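Local coordinates for Tox3 (Phaeosphaeria nodorum, PDB 6WES), which is a necrotrophic effector toxin of a fungal wheat pathogen, probably acting through recognition by the product of the host gene Snn3, at residues I2-D6 / H112-Y116. Sequence-based numbering, arbitrary orientation.
Sequences IKAND and HNNIY
Asn114 OD1 accepts two N-H groups, one from Asn5 across the contact, one from the backbone of the following residue, Ile115. Asn5 ND2 reaches Asn114 OD1 at 2.9 Å, the donor tilted slightly from the carbonyl plane. Ile115 N lies 2.8 Å from Asn114 OD1 but stands above that plane, so the second bond uses no lone pair. The return bond, Asn114 ND2 to Asn5 OD1, is weak: 3.3 Å, with an N-H...O angle of 126°. The amide planes are 47° apart, so the pair is not flat, consistent with one sound and one weak bond. A water bridges the segments, accepting from Asn114 ND2 and donating to Ala4 O. Asn5 ND2 also donates to Ile33 O on strand 23-36, helping fix the amide's rotation. In Ile115, chi1 of 66° puts CG1 between backbone N and carbonyl carbon, and the extended chain beyond brings CD1 to 3.5 Å from Asn5 CB. Lys3 crosses Asn114 nearly at right angles, its CD 4.0 Å from Asn114 ND2. The contact tethers the 92-105/126-133 loop to the start of strand 2-16, at one end of the antiparallel beta barrel formed by this C-terminal portion, probably the mature, pro-domain-free effector.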
ATOM      1  N   ILE A   2      26.110   7.112  -7.414  1.00 12.52           N
ATOM      2  CA  ILE A   2      24.797   6.681  -6.935  1.00 11.70           C
ATOM      3  C   ILE A   2      24.252   5.580  -7.838  1.00 10.89           C
ATOM      4  O   ILE A   2      23.917   5.814  -9.002  1.00 13.63           O
ATOM      5  CB  ILE A   2      23.816   7.860  -6.869  1.00 12.26           C
ATOM      6  CG1 ILE A   2      24.414   9.014  -6.054  1.00 17.14           C
ATOM      7  CG2 ILE A   2      22.470   7.404  -6.312  1.00 12.72           C
ATOM      8  CD1 ILE A   2      24.533   8.745  -4.601  1.00 23.24           C
ATOM      9  N   LYS A   3      24.118   4.380  -7.298  1.00 10.51           N
ATOM     10  CA  LYS A   3      23.416   3.309  -7.995  1.00 11.13           C
ATOM     11  C   LYS A   3      21.915   3.540  -7.891  1.00 10.75           C
ATOM     12  O   LYS A   3      21.411   3.988  -6.855  1.00 12.55           O
ATOM     13  CB  LYS A   3      23.728   1.958  -7.345  1.00 13.23           C
ATOM     14  CG  LYS A   3      25.132   1.442  -7.538  1.00 18.84           C
ATOM     15  CD  LYS A   3      25.193   0.580  -8.742  1.00 21.46           C
ATOM     16  CE  LYS A   3      26.375  -0.362  -8.650  1.00 20.54           C
ATOM     17  NZ  LYS A   3      26.711  -0.741 -10.040  1.00 21.61           N
ATOM     18  N   ALA A   4      21.199   3.216  -8.958  1.00 10.14           N
ATOM     19  CA  ALA A   4      19.741   3.237  -8.981  1.00 10.81           C
ATOM     20  C   ALA A   4      19.199   1.839  -8.719  1.00  9.60           C
ATOM     21  O   ALA A   4      19.698   0.855  -9.274  1.00 11.95           O
ATOM     22  CB  ALA A   4      19.244   3.704 -10.351  1.00 11.88           C
ATOM     23  N   ASN A   5      18.139   1.756  -7.916  1.00  9.54           N
ATOM     24  CA  ASN A   5      17.494   0.474  -7.683  1.00 10.32           C
ATOM     25  C   ASN A   5      15.995   0.682  -7.590  1.00 11.60           C
ATOM     26  O   ASN A   5      15.530   1.686  -7.052  1.00 10.85           O
ATOM     27  CB  ASN A   5      17.929  -0.163  -6.356  1.00 11.09           C
ATOM     28  CG  ASN A   5      19.391  -0.460  -6.298  1.00 11.28           C
ATOM     29  OD1 ASN A   5      19.864  -1.491  -6.841  1.00 13.65           O
ATOM     30  ND2 ASN A   5      20.141   0.405  -5.644  1.00 11.00           N
ATOM     31  N   ASP A   6      15.232  -0.280  -8.085  1.00 11.60           N
ATOM     32  CA  ASP A   6      13.791  -0.245  -7.908  1.00 10.84           C
ATOM     33  C   ASP A   6      13.269  -1.650  -7.661  1.00 12.15           C
ATOM     34  O   ASP A   6      13.883  -2.656  -8.061  1.00 14.38           O
ATOM     35  CB  ASP A   6      13.084   0.390  -9.109  1.00 15.61           C
ATOM     36  CG  ASP A   6      13.288  -0.399 -10.387  1.00 24.00           C
ATOM     37  OD1 ASP A   6      12.423  -1.241 -10.701  1.00 25.28           O
ATOM     38  OD2 ASP A   6      14.323  -0.194 -11.070  1.00 26.01           O
ATOM     39  N   HIS A 112      27.738  -4.153   0.943  1.00 11.79           N
ATOM     40  CA  HIS A 112      28.982  -3.429   0.727  1.00 12.90           C
ATOM     41  C   HIS A 112      29.026  -2.752  -0.639  1.00 14.40           C
ATOM     42  O   HIS A 112      29.689  -1.714  -0.784  1.00 16.86           O
ATOM     43  CB  HIS A 112      30.172  -4.361   0.966  1.00 15.74           C
ATOM     44  CG  HIS A 112      30.313  -4.761   2.403  1.00 20.16           C
ATOM     45  ND1 HIS A 112      29.664  -5.853   2.940  1.00 24.38           N
ATOM     46  CD2 HIS A 112      30.972  -4.173   3.429  1.00 23.13           C
ATOM     47  CE1 HIS A 112      29.943  -5.943   4.227  1.00 23.16           C
ATOM     48  NE2 HIS A 112      30.735  -4.935   4.549  1.00 24.13           N
ATOM     49  N   ASN A 113      28.312  -3.288  -1.635  1.00 11.44           N
ATOM     50  CA  ASN A 113      28.392  -2.811  -3.011  1.00 13.34           C
ATOM     51  C   ASN A 113      27.110  -2.178  -3.512  1.00 13.79           C
ATOM     52  O   ASN A 113      27.160  -1.387  -4.461  1.00 14.27           O
ATOM     53  CB  ASN A 113      28.717  -3.971  -3.965  1.00 17.83           C
ATOM     54  CG  ASN A 113      29.998  -4.686  -3.600  1.00 24.45           C
ATOM     55  OD1 ASN A 113      31.004  -4.052  -3.330  1.00 24.17           O
ATOM     56  ND2 ASN A 113      29.952  -6.017  -3.573  1.00 28.61           N
ATOM     57  N   ASN A 114      25.975  -2.526  -2.924  1.00 10.13           N
ATOM     58  CA  ASN A 114      24.668  -2.041  -3.360  1.00  9.78           C
ATOM     59  C   ASN A 114      23.676  -2.491  -2.291  1.00 10.09           C
ATOM     60  O   ASN A 114      24.050  -3.134  -1.301  1.00 10.00           O
ATOM     61  CB  ASN A 114      24.312  -2.621  -4.737  1.00 11.27           C
ATOM     62  CG  ASN A 114      23.273  -1.804  -5.485  1.00 11.48           C
ATOM     63  OD1 ASN A 114      22.686  -0.877  -4.954  1.00 10.17           O
ATOM     64  ND2 ASN A 114      23.058  -2.150  -6.745  1.00 12.44           N
ATOM     65  N   ILE A 115      22.405  -2.147  -2.491  1.00  9.49           N
ATOM     66  CA  ILE A 115      21.351  -2.640  -1.592  1.00  9.00           C
ATOM     67  C   ILE A 115      21.289  -4.167  -1.646  1.00  9.19           C
ATOM     68  O   ILE A 115      21.776  -4.817  -2.579  1.00 10.42           O
ATOM     69  CB  ILE A 115      19.980  -2.046  -1.942  1.00 10.05           C
ATOM     70  CG1 ILE A 115      19.494  -2.535  -3.306  1.00 12.50           C
ATOM     71  CG2 ILE A 115      20.023  -0.503  -1.824  1.00  9.56           C
ATOM     72  CD1 ILE A 115      18.000  -2.259  -3.514  1.00 14.01           C
ATOM     73  N   TYR A 116      20.627  -4.737  -0.648  1.00  9.51           N
ATOM     74  CA  TYR A 116      20.353  -6.176  -0.645  1.00  9.37           C
ATOM     75  C   TYR A 116      19.072  -6.324   0.148  1.00 11.65           C
ATOM     76  O   TYR A 116      19.007  -5.848   1.287  1.00 10.98           O
ATOM     77  CB  TYR A 116      21.476  -6.955   0.038  1.00 10.33           C
ATOM     78  CG  TYR A 116      21.502  -8.430  -0.272  1.00 10.33           C
ATOM     79  CD1 TYR A 116      22.455  -8.953  -1.132  1.00 11.36           C
ATOM     80  CD2 TYR A 116      20.564  -9.284   0.290  1.00 12.62           C
ATOM     81  CE1 TYR A 116      22.512 -10.311  -1.421  1.00 12.22           C
ATOM     82  CE2 TYR A 116      20.609 -10.669   0.002  1.00 12.81           C
ATOM     83  CZ  TYR A 116      21.570 -11.144  -0.864  1.00 11.19           C
ATOM     84  OH  TYR A 116      21.639 -12.494  -1.146  1.00 14.06           O
TER
HETATM   85  O   HOH W   1      21.674  -1.085  -9.163  1.00 18.90           O